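PDB 2H1R: dimethyladenosine transferase, putative from Plasmodium falciparum, which probably transfers methyl groups from S-adenosyl-L-methionine to adenine bases of ribosomal RNA, with this chain holding its methyltransferase domain and a helical C-terminal part. Local coordinates for residues 25-30 and 178-183; 36-41 and 135-140; 45-50 and 108-113; 161-166 and 203-208; 210-215 and 280-285. One frame throughout, in Å; residues are numbered along the deposited sequence.

Contact 1. Residues 25-30 and 178-183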
# COMPACT_ATOMS: atom_id res chain seq x y z
N LEU A 25 11.46 -19.57 -4.01
CA LEU A 25 10.85 -19.75 -5.31
C LEU A 25 11.83 -20.52 -6.21
O LEU A 25 13.00 -20.17 -6.28
CB LEU A 25 10.50 -18.38 -5.91
CG LEU A 25 9.79 -18.33 -7.25
CD1 LEU A 25 8.42 -18.99 -7.10
CD2 LEU A 25 9.61 -16.90 -7.77
N LYS A 26 11.36 -21.60 -6.84
CA LYS A 26 12.18 -22.32 -7.81
C LYS A 26 11.25 -22.64 -8.95
O LYS A 26 10.61 -23.71 -8.99
CB LYS A 26 12.84 -23.60 -7.25
CG LYS A 26 14.00 -24.24 -8.15
CD LYS A 26 13.71 -24.23 -9.71
CE LYS A 26 14.18 -25.51 -10.51
NZ LYS A 26 13.36 -25.88 -11.72
N ASN A 27 11.14 -21.68 -9.85
CA ASN A 27 10.31 -21.82 -11.02
C ASN A 27 10.68 -20.78 -12.09
O ASN A 27 10.24 -19.61 -12.01
CB ASN A 27 8.82 -21.71 -10.64
CG ASN A 27 7.92 -22.09 -11.78
OD1 ASN A 27 8.32 -22.01 -12.95
ND2 ASN A 27 6.71 -22.55 -11.47
N PRO A 28 11.51 -21.18 -13.08
CA PRO A 28 11.97 -20.28 -14.15
C PRO A 28 10.90 -19.49 -14.86
O PRO A 28 11.09 -18.30 -15.16
CB PRO A 28 12.65 -21.25 -15.14
CG PRO A 28 13.21 -22.28 -14.23
CD PRO A 28 12.13 -22.52 -13.20
N GLY A 29 9.77 -20.14 -15.14
CA GLY A 29 8.68 -19.48 -15.83
C GLY A 29 8.04 -18.36 -15.02
O GLY A 29 7.58 -17.38 -15.58
N ILE A 30 8.00 -18.51 -13.70
CA ILE A 30 7.50 -17.40 -12.83
C ILE A 30 8.49 -16.20 -12.83
O ILE A 30 8.09 -15.04 -12.89
CB ILE A 30 7.25 -17.88 -11.33
CG1 ILE A 30 6.31 -19.09 -11.25
CG2 ILE A 30 6.71 -16.75 -10.45
CD1 ILE A 30 4.99 -18.93 -11.89
N ARG A 178 1.95 -23.42 -4.42
CA ARG A 178 2.93 -23.88 -3.44
C ARG A 178 4.02 -24.82 -4.02
O ARG A 178 5.14 -24.87 -3.50
CB ARG A 178 2.20 -24.57 -2.26
CG ARG A 178 1.55 -25.90 -2.67
CD ARG A 178 0.54 -26.35 -1.65
NE ARG A 178 -0.61 -25.45 -1.54
CZ ARG A 178 -1.41 -25.41 -0.47
NH1 ARG A 178 -1.19 -26.22 0.57
NH2 ARG A 178 -2.43 -24.56 -0.44
N SER A 179 3.70 -25.58 -5.08
CA SER A 179 4.70 -26.53 -5.67
C SER A 179 5.89 -25.79 -6.32
O SER A 179 6.95 -26.39 -6.61
CB SER A 179 4.05 -27.44 -6.70
OG SER A 179 3.38 -26.66 -7.66
N SER A 180 5.68 -24.49 -6.57
CA SER A 180 6.73 -23.61 -7.15
C SER A 180 7.81 -23.22 -6.13
O SER A 180 8.76 -22.52 -6.47
CB SER A 180 6.07 -22.36 -7.73
OG SER A 180 5.48 -22.72 -8.95
N PHE A 181 7.67 -23.68 -4.88
CA PHE A 181 8.64 -23.34 -3.82
C PHE A 181 9.45 -24.56 -3.36
O PHE A 181 8.91 -25.68 -3.31
CB PHE A 181 7.94 -22.66 -2.62
CG PHE A 181 7.25 -21.36 -2.97
CD1 PHE A 181 7.92 -20.15 -2.85
CD2 PHE A 181 5.93 -21.35 -3.44
CE1 PHE A 181 7.30 -18.96 -3.17
CE2 PHE A 181 5.29 -20.16 -3.78
CZ PHE A 181 5.98 -18.95 -3.63
N ASN A 182 10.72 -24.33 -3.04
CA ASN A 182 11.62 -25.34 -2.49
C ASN A 182 11.98 -24.97 -1.03
O ASN A 182 12.67 -23.96 -0.80
CB ASN A 182 12.87 -25.45 -3.37
CG ASN A 182 13.97 -26.31 -2.75
OD1 ASN A 182 13.71 -27.41 -2.24
ND2 ASN A 182 15.21 -25.82 -2.80
N PRO A 183 11.47 -25.73 -0.05
CA PRO A 183 10.47 -26.78 -0.18
C PRO A 183 9.07 -26.15 -0.18
O PRO A 183 8.93 -24.98 0.22
CB PRO A 183 10.67 -27.61 1.09
CG PRO A 183 11.14 -26.64 2.10
CD PRO A 183 11.90 -25.56 1.36
O HOH W 1 9.49 -25.69 -7.14
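Leu25 and Phe181 face each other as a non-hydrogen-bonded pair in a small two-stranded antiparallel sheet, which ties the N-terminal arm of this class I-like methyltransferase to the loop between strands 168-176 and 189-196. Just beyond the pair, Lys26 N gives a nearly straight hydrogen bond to Ser180 O (2.8 Å). Asn27, the N-cap of helix 28-38, holds the next point of contact. Its CB rests against Ser180 OG at 3.9 Å, and CG stands anti to the backbone N (chi1 -170°), which carries the amide toward Ser180. From there the two ends of the amide part company: ND2 donates to Ser180 OG at 2.8 Å with the oxygen almost in the amide plane, while OD1 turns back to take a weak capping bond from Gly29 N. One amide thus caps the helix weakly and ties it to the 3-10 segment 178-180. Leu25 CD1 lies 4.1 Å above one face of the Phe181 ring, toward its rim, and Val176 of strand 168-176 touches both side chains. Leu25 is a predicted S-adenosyl-L-methionine residue, and the phenyl ring also reaches Asn113, another one, so the pair probably borders the cofactor pocket. A water bridges the backbones, donating to Lys26 O (2.9 Å) and Ser179 O (2.7 Å).

Contact 2. Residues 36-41 and 135-140; sequences YAAKIK and CAVLMF
The last turn of helix 28-38 comes down on strand 135-141 with Ala38 CA 6.2 Å from Val137 CA, a close approach consistent with the two small residues Ala37 and Ala38 on the helix side. This is helix-on-sheet packing of the Rossmann-like methyltransferase fold: the strand runs between 109-113 and 189-196, and the helix covers the face that carries Cys135 and Val137. Val137 makes the central contact. With CG1 anti to its backbone N (chi1 -175°), the other branch, CG2, is the one that presses into the helix backbone, 3.7 Å from Ala38 CA. The same methyl meets Ala38 CB at 3.9 Å and Ala37 CB at 4.2 Å, so this one methyl touches two consecutive alanines. No hydrogen bond joins the segments, and the contact is largely apolar. Right after it the chain leaves the helix at Lys39, whose phi is positive (52°), and heads toward strand 45-49. Strand residues of the other parity serve the other face of the sheet: Ala136 points away from this helix, and Leu138 packs on Leu126 of helix 119-128. Around the contact, Ala38 also rests on Val109, and Val137 on Ile191, which extends the apolar layer over both flanking strands. Where the helix ends, Cys135 has its sulfur turned to an unusual torsion lying off the staggered positions (chi1 111°), with SG 3.7 Å from Ala38 O and 4.1 Å from Ala38 CA.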
# COMPACT_ATOMS: atom_id res chain seq x y z
N TYR A 36 8.91 -9.60 -17.04
CA TYR A 36 8.03 -9.00 -18.06
C TYR A 36 7.14 -7.90 -17.45
O TYR A 36 7.00 -6.81 -18.03
CB TYR A 36 7.15 -10.06 -18.72
CG TYR A 36 6.24 -9.53 -19.82
CD1 TYR A 36 6.65 -9.51 -21.16
CD2 TYR A 36 4.97 -9.05 -19.52
CE1 TYR A 36 5.82 -9.02 -22.16
CE2 TYR A 36 4.13 -8.55 -20.51
CZ TYR A 36 4.56 -8.54 -21.83
OH TYR A 36 3.71 -8.05 -22.82
N ALA A 37 6.58 -8.18 -16.30
CA ALA A 37 5.75 -7.20 -15.59
C ALA A 37 6.53 -5.94 -15.17
O ALA A 37 5.96 -4.84 -15.15
CB ALA A 37 5.13 -7.87 -14.33
N ALA A 38 7.78 -6.12 -14.73
CA ALA A 38 8.57 -5.02 -14.18
C ALA A 38 8.99 -3.97 -15.22
O ALA A 38 9.16 -2.81 -14.84
CB ALA A 38 9.80 -5.54 -13.43
N LYS A 39 9.14 -4.36 -16.49
CA LYS A 39 9.50 -3.41 -17.59
C LYS A 39 10.76 -2.57 -17.27
O LYS A 39 10.77 -1.35 -17.41
CB LYS A 39 8.32 -2.50 -17.96
CG LYS A 39 7.09 -3.25 -18.52
N ILE A 40 11.81 -3.24 -16.84
CA ILE A 40 12.99 -2.53 -16.32
C ILE A 40 13.83 -1.88 -17.47
O ILE A 40 14.08 -2.53 -18.48
CB ILE A 40 13.87 -3.49 -15.53
CG1 ILE A 40 13.10 -3.99 -14.30
CG2 ILE A 40 15.19 -2.81 -15.11
CD1 ILE A 40 13.65 -5.27 -13.71
N LYS A 41 14.23 -0.62 -17.29
CA LYS A 41 15.11 0.06 -18.27
C LYS A 41 16.55 0.13 -17.76
O LYS A 41 16.78 0.11 -16.56
CB LYS A 41 14.63 1.49 -18.51
CG LYS A 41 13.23 1.63 -19.08
CD LYS A 41 12.76 3.08 -18.80
N CYS A 135 7.41 1.44 -10.44
CA CYS A 135 6.58 0.26 -10.24
C CYS A 135 7.15 -0.74 -9.27
O CYS A 135 8.33 -0.72 -8.98
CB CYS A 135 6.23 -0.38 -11.59
SG CYS A 135 6.94 -1.94 -11.99
N ALA A 136 6.30 -1.60 -8.74
CA ALA A 136 6.72 -2.64 -7.81
C ALA A 136 6.04 -3.94 -8.22
O ALA A 136 4.86 -3.92 -8.52
CB ALA A 136 6.33 -2.25 -6.35
N VAL A 137 6.77 -5.03 -8.28
CA VAL A 137 6.21 -6.35 -8.59
C VAL A 137 6.42 -7.17 -7.31
O VAL A 137 7.56 -7.41 -6.88
CB VAL A 137 6.87 -6.97 -9.82
CG1 VAL A 137 6.18 -8.28 -10.19
CG2 VAL A 137 6.80 -5.97 -11.03
N LEU A 138 5.32 -7.53 -6.65
CA LEU A 138 5.37 -8.03 -5.27
C LEU A 138 4.66 -9.38 -5.16
O LEU A 138 3.54 -9.52 -5.64
CB LEU A 138 4.74 -7.00 -4.30
CG LEU A 138 5.30 -5.54 -4.28
CD1 LEU A 138 4.41 -4.55 -3.50
CD2 LEU A 138 6.69 -5.46 -3.75
N MET A 139 5.30 -10.34 -4.51
CA MET A 139 4.65 -11.62 -4.25
C MET A 139 4.17 -11.70 -2.79
O MET A 139 4.93 -11.41 -1.86
CB MET A 139 5.55 -12.78 -4.64
CG MET A 139 5.00 -14.14 -4.29
SD MET A 139 5.94 -15.37 -5.20
CE MET A 139 7.37 -15.51 -4.17
N PHE A 140 2.89 -11.99 -2.63
CA PHE A 140 2.26 -12.10 -1.30
C PHE A 140 1.54 -13.43 -1.16
O PHE A 140 1.06 -14.00 -2.13
CB PHE A 140 1.20 -10.99 -1.08
CG PHE A 140 1.74 -9.58 -1.04
CD1 PHE A 140 2.33 -9.08 0.12
CD2 PHE A 140 1.56 -8.73 -2.12
CE1 PHE A 140 2.81 -7.77 0.18
CE2 PHE A 140 2.03 -7.40 -2.08
CZ PHE A 140 2.66 -6.92 -0.91

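Contact 3. Residues 45-50 and 108-113; sequences IVLEIG and DVCTAN
Ile45 and Asp108 fasten the start of this strand pair through both the N-H and the carbonyl of Ile45: Ile45 N donates to Asp108 OD2 (2.9 Å) on the lone pair directed away from the other carboxylate oxygen, while Ile45 O takes two bonds, from Asp108 N and, at 3.1 Å, from Val109 N. Beyond it the parallel bonds alternate: Leu47 N gives to Val109 O, Thr111 N to Leu47 O and Ile49 N to Thr111 O, all between 2.8 and 2.9 Å. The last, from Asn113 N to Ile49 O, has stretched to 3.4 Å and is weak, so the strands begin to part at the C-terminal end. On one face Glu48 and Thr111 lie side by side, with Glu48 CG 3.8 Å from Thr111 CG2. On the other, Ile49 CB meets Ala112 CB at 3.8 Å, and Ile49 CD1 reaches on to Cys110 SG at 4.1 Å. These are neighbouring parallel strands in the interior of the Rossmann-like sheet (order 3-2-1-4-5-7-6), strands 1 and 4 of that order, and both lead into the predicted cofactor site: strand 45-49 runs into the glycine-rich loop at Gly50, where phi is 88°, and strand 109-113 ends at Asn113, the first residue of the family's Asn-Ile-Pro-Tyr motif. Further out, the buried Glu48 carboxylate is held through OE1 by Thr57 OG1. Strand 66-70 bonds to the far edge of 45-49, and strand 135-141 to that of 109-113, where Val137 O receives a weak bond from Thr111 OG1.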
# COMPACT_ATOMS: atom_id res chain seq x y z
N ILE A 45 17.23 1.99 -11.30
CA ILE A 45 17.75 1.29 -10.10
C ILE A 45 16.63 0.35 -9.61
O ILE A 45 15.47 0.79 -9.43
CB ILE A 45 18.08 2.29 -8.97
CG1 ILE A 45 19.22 3.25 -9.42
CG2 ILE A 45 18.41 1.56 -7.62
CD1 ILE A 45 19.39 4.46 -8.54
N VAL A 46 16.99 -0.93 -9.39
CA VAL A 46 16.04 -1.94 -8.94
C VAL A 46 16.36 -2.27 -7.46
O VAL A 46 17.51 -2.59 -7.11
CB VAL A 46 16.10 -3.21 -9.84
CG1 VAL A 46 15.21 -4.34 -9.29
CG2 VAL A 46 15.67 -2.90 -11.28
N LEU A 47 15.34 -2.18 -6.59
CA LEU A 47 15.44 -2.68 -5.20
C LEU A 47 14.86 -4.09 -5.16
O LEU A 47 13.69 -4.31 -5.54
CB LEU A 47 14.63 -1.77 -4.24
CG LEU A 47 14.56 -2.18 -2.76
CD1 LEU A 47 15.94 -2.13 -2.12
CD2 LEU A 47 13.60 -1.25 -2.03
N GLU A 48 15.67 -5.06 -4.76
CA GLU A 48 15.19 -6.45 -4.64
C GLU A 48 15.18 -6.79 -3.16
O GLU A 48 16.21 -6.71 -2.49
CB GLU A 48 16.08 -7.45 -5.39
CG GLU A 48 15.54 -8.88 -5.35
CD GLU A 48 16.48 -9.93 -5.91
OE1 GLU A 48 17.70 -9.67 -6.06
OE2 GLU A 48 15.98 -11.06 -6.21
N ILE A 49 14.01 -7.13 -2.64
CA ILE A 49 13.88 -7.48 -1.22
C ILE A 49 13.75 -9.00 -1.15
O ILE A 49 12.77 -9.57 -1.65
CB ILE A 49 12.66 -6.81 -0.56
CG1 ILE A 49 12.69 -5.30 -0.75
CG2 ILE A 49 12.61 -7.17 0.93
CD1 ILE A 49 11.43 -4.61 -0.19
N GLY A 50 14.76 -9.65 -0.58
CA GLY A 50 14.76 -11.10 -0.44
C GLY A 50 15.33 -11.83 -1.65
O GLY A 50 14.58 -12.33 -2.50
N ASP A 108 13.83 2.97 -8.58
CA ASP A 108 12.83 3.14 -9.61
C ASP A 108 11.84 1.99 -9.63
O ASP A 108 10.65 2.20 -9.83
CB ASP A 108 13.54 3.21 -10.97
CG ASP A 108 14.39 4.45 -11.08
OD1 ASP A 108 13.77 5.51 -11.11
OD2 ASP A 108 15.65 4.37 -11.06
N VAL A 109 12.34 0.78 -9.43
CA VAL A 109 11.53 -0.43 -9.54
C VAL A 109 11.84 -1.30 -8.35
O VAL A 109 13.02 -1.53 -8.03
CB VAL A 109 11.86 -1.24 -10.85
CG1 VAL A 109 11.07 -2.54 -10.93
CG2 VAL A 109 11.60 -0.39 -12.09
N CYS A 110 10.79 -1.82 -7.70
CA CYS A 110 10.94 -2.74 -6.57
C CYS A 110 10.44 -4.13 -6.95
O CYS A 110 9.41 -4.27 -7.60
CB CYS A 110 10.11 -2.24 -5.36
SG CYS A 110 10.32 -3.34 -3.94
N THR A 111 11.17 -5.16 -6.55
CA THR A 111 10.62 -6.52 -6.59
C THR A 111 10.85 -7.17 -5.22
O THR A 111 11.87 -6.93 -4.57
CB THR A 111 11.20 -7.36 -7.76
OG1 THR A 111 10.48 -8.60 -7.84
CG2 THR A 111 12.70 -7.64 -7.57
N ALA A 112 9.88 -7.94 -4.75
CA ALA A 112 9.98 -8.53 -3.41
C ALA A 112 9.20 -9.81 -3.33
O ALA A 112 8.13 -9.93 -3.92
CB ALA A 112 9.42 -7.56 -2.37
N ASN A 113 9.73 -10.75 -2.55
CA ASN A 113 8.91 -11.83 -1.98
C ASN A 113 8.70 -11.52 -0.48
O ASN A 113 9.65 -11.53 0.33
CB ASN A 113 9.58 -13.18 -2.20
CG ASN A 113 8.74 -14.34 -1.68
OD1 ASN A 113 7.54 -14.19 -1.35
ND2 ASN A 113 9.35 -15.53 -1.62

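Contact 4. Residues 161-166 and 203-208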
# COMPACT_ATOMS: atom_id res chain seq x y z
N THR A 161 -7.51 -2.19 1.04
CA THR A 161 -7.86 -2.10 -0.36
C THR A 161 -7.98 -0.69 -0.86
O THR A 161 -7.46 -0.36 -1.94
CB THR A 161 -9.19 -2.85 -0.72
OG1 THR A 161 -9.28 -4.09 0.00
CG2 THR A 161 -9.24 -3.09 -2.20
N ILE A 162 -8.68 0.16 -0.11
CA ILE A 162 -8.87 1.52 -0.58
C ILE A 162 -7.55 2.31 -0.54
O ILE A 162 -7.26 3.06 -1.47
CB ILE A 162 -10.02 2.25 0.13
CG1 ILE A 162 -11.34 1.55 -0.16
CG2 ILE A 162 -10.16 3.70 -0.39
CD1 ILE A 162 -12.61 2.27 0.45
N ASN A 163 -6.76 2.12 0.51
CA ASN A 163 -5.39 2.71 0.59
C ASN A 163 -4.55 2.41 -0.63
O ASN A 163 -4.02 3.33 -1.30
CB ASN A 163 -4.68 2.30 1.85
CG ASN A 163 -5.10 3.14 3.03
OD1 ASN A 163 -5.47 4.28 2.85
ND2 ASN A 163 -5.06 2.59 4.21
N VAL A 164 -4.50 1.13 -0.98
CA VAL A 164 -3.78 0.69 -2.18
C VAL A 164 -4.30 1.35 -3.46
O VAL A 164 -3.49 1.83 -4.31
CB VAL A 164 -3.81 -0.87 -2.28
CG1 VAL A 164 -3.19 -1.36 -3.59
CG2 VAL A 164 -3.04 -1.46 -1.14
N LYS A 165 -5.62 1.39 -3.60
CA LYS A 165 -6.25 1.90 -4.79
C LYS A 165 -6.02 3.43 -4.92
O LYS A 165 -5.94 3.96 -6.03
CB LYS A 165 -7.76 1.63 -4.76
CG LYS A 165 -8.18 0.18 -5.10
CD LYS A 165 -9.65 -0.04 -4.77
CE LYS A 165 -10.56 0.50 -5.88
NZ LYS A 165 -11.99 0.58 -5.38
N LEU A 166 -5.94 4.11 -3.78
CA LEU A 166 -5.72 5.55 -3.82
C LEU A 166 -4.34 5.82 -4.37
O LEU A 166 -4.18 6.66 -5.24
CB LEU A 166 -5.87 6.20 -2.44
CG LEU A 166 -5.51 7.71 -2.48
CD1 LEU A 166 -6.46 8.44 -3.35
CD2 LEU A 166 -5.52 8.32 -1.13
N THR A 203 -2.54 13.87 -1.05
CA THR A 203 -3.38 13.52 0.12
C THR A 203 -2.59 13.44 1.42
O THR A 203 -1.50 12.88 1.45
CB THR A 203 -4.02 12.14 -0.11
OG1 THR A 203 -4.82 12.21 -1.28
CG2 THR A 203 -4.92 11.78 1.08
N ASN A 204 -3.12 14.02 2.49
CA ASN A 204 -2.52 13.90 3.80
C ASN A 204 -2.85 12.52 4.34
O ASN A 204 -4.00 12.25 4.75
CB ASN A 204 -3.07 14.99 4.72
CG ASN A 204 -2.52 14.90 6.12
OD1 ASN A 204 -1.87 13.92 6.48
ND2 ASN A 204 -2.78 15.92 6.92
N PHE A 205 -1.86 11.63 4.26
CA PHE A 205 -2.10 10.23 4.58
C PHE A 205 -2.56 9.96 6.01
O PHE A 205 -3.39 9.07 6.22
CB PHE A 205 -0.90 9.35 4.23
CG PHE A 205 -1.14 7.89 4.49
CD1 PHE A 205 -1.90 7.15 3.62
CD2 PHE A 205 -0.68 7.30 5.65
CE1 PHE A 205 -2.15 5.79 3.87
CE2 PHE A 205 -0.93 5.94 5.91
CZ PHE A 205 -1.67 5.19 5.00
N ASP A 206 -2.04 10.72 6.98
CA ASP A 206 -2.48 10.63 8.38
C ASP A 206 -3.99 10.84 8.53
O ASP A 206 -4.68 10.06 9.20
CB ASP A 206 -1.72 11.60 9.30
CG ASP A 206 -0.21 11.29 9.36
OD1 ASP A 206 0.15 10.11 9.10
OD2 ASP A 206 0.62 12.20 9.67
N GLU A 207 -4.52 11.87 7.88
CA GLU A 207 -5.95 12.16 8.00
C GLU A 207 -6.81 11.19 7.18
O GLU A 207 -7.90 10.82 7.61
CB GLU A 207 -6.25 13.59 7.52
CG GLU A 207 -5.83 14.68 8.45
CD GLU A 207 -6.72 15.92 8.32
OE1 GLU A 207 -6.15 17.04 8.25
OE2 GLU A 207 -7.96 15.76 8.28
N TRP A 208 -6.35 10.85 5.98
CA TRP A 208 -7.02 9.85 5.11
C TRP A 208 -7.18 8.53 5.84
O TRP A 208 -8.26 7.99 5.92
CB TRP A 208 -6.18 9.61 3.86
CG TRP A 208 -6.61 8.47 2.96
CD1 TRP A 208 -6.08 7.22 2.92
CD2 TRP A 208 -7.62 8.51 1.95
NE1 TRP A 208 -6.69 6.47 1.93
CE2 TRP A 208 -7.65 7.24 1.33
CE3 TRP A 208 -8.51 9.50 1.50
CZ2 TRP A 208 -8.53 6.94 0.29
CZ3 TRP A 208 -9.39 9.18 0.46
CH2 TRP A 208 -9.38 7.93 -0.13
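The Trp208 indole carries Leu166 CD2 over one face, 19° off the normal of the six-membered ring, a CH-pi contact. The methyl sits 3.6 Å from the centroid of that ring. At the ring's edge lies the amide of Asn163, its plane turned 48° from the indole. There Trp208 NE1 donates to Asn163 OD1; the atoms are 2.7 Å apart, but the bond is bent to 125° and counts as weak. Asn163 OD1 also approaches Phe205 CE1 obliquely at 3.8 Å, while ND2 is bonded to Asp209 OD1, consistent with OD1 being the end turned to the tryptophan. Ile162 CG2 meets Trp208 CZ2 at 3.7 Å, obliquely to the ring, the two side chains crossing at about a right angle. Helix 159-167 precedes the two last strands of the sheet and helix 205-216 follows them, so this buried contact joins the sheet-bearing domain to the C-terminal helical part. Trp208 CG stands anti to the backbone N, and the ring reaches across to helix 159-167. Thr203, just before helix 205-216, touches Leu166 CD2 and is held by Ser200 O through OG1. Phe282 and Leu283 of helix 279-291 also pack on the indole.

Contact 5. Residues 210-215 and 280-285; sequences NLLRIC and NDFLKL
Phe282 presents one ring face to Leu212, whose CD2 stands 3.5 Å from the ring centroid and only 10° off the normal, a CH-pi contact directly over the centre. Two more side chains of helix 205-216 work at the ring's edge. Cys215 SG lies in the ring plane, 3.7 Å from Phe282 CE1, a sulfur-aromatic contact made edge-on, and Leu211 CD2 comes to 4.2 Å from Phe282 CD1. The ring is therefore held by Leu211 and Cys215, a turn apart, at the rim, and by Leu212 over the face, as the helical repeat of 210-215 allows. Leu211 CD2 also reaches the helix backbone at Phe282 O, 3.9 Å away. One turn further along, Leu285 CD2 touches Leu211 CD1 at 4.2 Å and, more loosely, Cys215 SG. The two segments run at 110° to one another, and their axes come no nearer than 11.2 Å; this wide gap is bridged by the phenyl ring, the leucine side chains and Cys215, with no hydrogen bond between the segments. The contact is buried in the all-helical C-terminal part of the chain, far from the predicted cofactor site. Helix 159-167 borders it through Ile162 on Phe282 and Asn163 on Leu212, helix 223-227 packs on Leu211 and Cys215 through Phe227, and Phe296 near the C-terminus covers Leu211.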
# COMPACT_ATOMS: atom_id res chain seq x y z
N ASN A 210 -7.02 7.91 9.01
CA ASN A 210 -7.85 7.98 10.22
C ASN A 210 -9.33 8.05 9.89
O ASN A 210 -10.16 7.45 10.61
CB ASN A 210 -7.46 9.15 11.12
CG ASN A 210 -6.18 8.90 11.87
OD1 ASN A 210 -5.69 7.77 11.96
ND2 ASN A 210 -5.63 9.95 12.44
N LEU A 211 -9.66 8.77 8.83
CA LEU A 211 -11.05 8.82 8.32
C LEU A 211 -11.50 7.41 7.92
O LEU A 211 -12.61 6.97 8.26
CB LEU A 211 -11.16 9.77 7.12
CG LEU A 211 -12.48 9.74 6.32
CD1 LEU A 211 -13.70 10.20 7.16
CD2 LEU A 211 -12.41 10.56 5.03
N LEU A 212 -10.64 6.70 7.20
CA LEU A 212 -10.95 5.31 6.84
C LEU A 212 -11.12 4.39 8.03
O LEU A 212 -11.98 3.52 7.99
CB LEU A 212 -9.95 4.71 5.84
CG LEU A 212 -9.97 5.34 4.43
CD1 LEU A 212 -8.84 4.72 3.63
CD2 LEU A 212 -11.25 5.09 3.68
N ARG A 213 -10.31 4.55 9.07
CA ARG A 213 -10.47 3.74 10.29
C ARG A 213 -11.82 3.99 10.98
O ARG A 213 -12.48 3.03 11.45
CB ARG A 213 -9.30 3.98 11.26
CG ARG A 213 -8.01 3.29 10.79
CD ARG A 213 -6.85 3.70 11.71
NE ARG A 213 -5.59 3.11 11.32
CZ ARG A 213 -5.15 1.93 11.77
NH1 ARG A 213 -5.91 1.22 12.59
NH2 ARG A 213 -3.97 1.45 11.38
N ILE A 214 -12.27 5.24 11.00
CA ILE A 214 -13.59 5.53 11.54
C ILE A 214 -14.68 4.82 10.75
O ILE A 214 -15.54 4.14 11.33
CB ILE A 214 -13.89 7.07 11.56
CG1 ILE A 214 -12.92 7.78 12.49
CG2 ILE A 214 -15.31 7.33 12.05
CD1 ILE A 214 -13.03 9.31 12.40
N CYS A 215 -14.64 4.98 9.44
CA CYS A 215 -15.65 4.45 8.54
C CYS A 215 -15.63 2.92 8.45
O CYS A 215 -16.70 2.30 8.42
CB CYS A 215 -15.49 5.05 7.14
SG CYS A 215 -15.82 6.87 7.16
N ASN A 280 -12.60 7.62 -4.65
CA ASN A 280 -13.19 8.89 -5.04
C ASN A 280 -14.24 9.41 -4.07
O ASN A 280 -14.39 10.63 -3.88
CB ASN A 280 -13.75 8.80 -6.45
CG ASN A 280 -12.65 8.73 -7.49
OD1 ASN A 280 -11.69 9.51 -7.45
ND2 ASN A 280 -12.77 7.78 -8.41
N ASP A 281 -15.00 8.49 -3.49
CA ASP A 281 -15.99 8.90 -2.51
C ASP A 281 -15.30 9.41 -1.28
O ASP A 281 -15.71 10.43 -0.72
CB ASP A 281 -16.89 7.71 -2.15
CG ASP A 281 -17.70 7.21 -3.34
OD1 ASP A 281 -18.40 8.02 -3.96
OD2 ASP A 281 -17.63 6.01 -3.68
N PHE A 282 -14.28 8.70 -0.84
CA PHE A 282 -13.61 9.09 0.39
C PHE A 282 -12.78 10.37 0.24
O PHE A 282 -12.63 11.12 1.20
CB PHE A 282 -12.77 7.96 0.93
CG PHE A 282 -13.59 6.96 1.67
CD1 PHE A 282 -14.05 7.26 2.95
CD2 PHE A 282 -13.93 5.74 1.08
CE1 PHE A 282 -14.86 6.34 3.65
CE2 PHE A 282 -14.77 4.82 1.76
CZ PHE A 282 -15.22 5.13 3.06
N LEU A 283 -12.25 10.60 -0.96
CA LEU A 283 -11.53 11.87 -1.24
C LEU A 283 -12.48 13.06 -1.14
O LEU A 283 -12.10 14.10 -0.55
CB LEU A 283 -10.94 11.80 -2.66
CG LEU A 283 -9.60 11.06 -2.82
CD1 LEU A 283 -9.30 10.93 -4.32
CD2 LEU A 283 -8.43 11.73 -2.07
N LYS A 284 -13.71 12.90 -1.64
CA LYS A 284 -14.74 13.95 -1.52
C LYS A 284 -15.14 14.21 -0.08
O LYS A 284 -15.27 15.37 0.34
CB LYS A 284 -16.03 13.56 -2.24
CG LYS A 284 -16.06 13.83 -3.68
CD LYS A 284 -17.44 13.44 -4.24
N LEU A 285 -15.34 13.13 0.69
CA LEU A 285 -15.66 13.24 2.10
C LEU A 285 -14.55 13.96 2.90
O LEU A 285 -14.83 14.85 3.74
CB LEU A 285 -15.85 11.83 2.66
CG LEU A 285 -16.63 11.59 3.94
CD1 LEU A 285 -18.03 12.21 3.81
CD2 LEU A 285 -16.72 10.04 4.20

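Contacts 1, 2 and 3 belong to the Rossmann-like domain, contact 4 joins that domain to the helical C-terminal part, and contact 5 lies within the latter. Helix 28-38 serves contacts 1 and 2, and neighbouring sheet strands 109-113 and 135-141 put the centres of contacts 2 and 3 about 8 Å apart. Phe181 of contact 1 touches Met139, so the N-terminal arm closes on the sheet's end near the predicted cofactor site. Along the chain, contact 3 lies within contact 2 and both within contact 1; contact 4 opens later, its segments alternating with those of contact 1, and contact 5 comes last. Contacts 4 and 5 share helix 205-216; the centres of contacts 1 and 5 are about 40 Å apart.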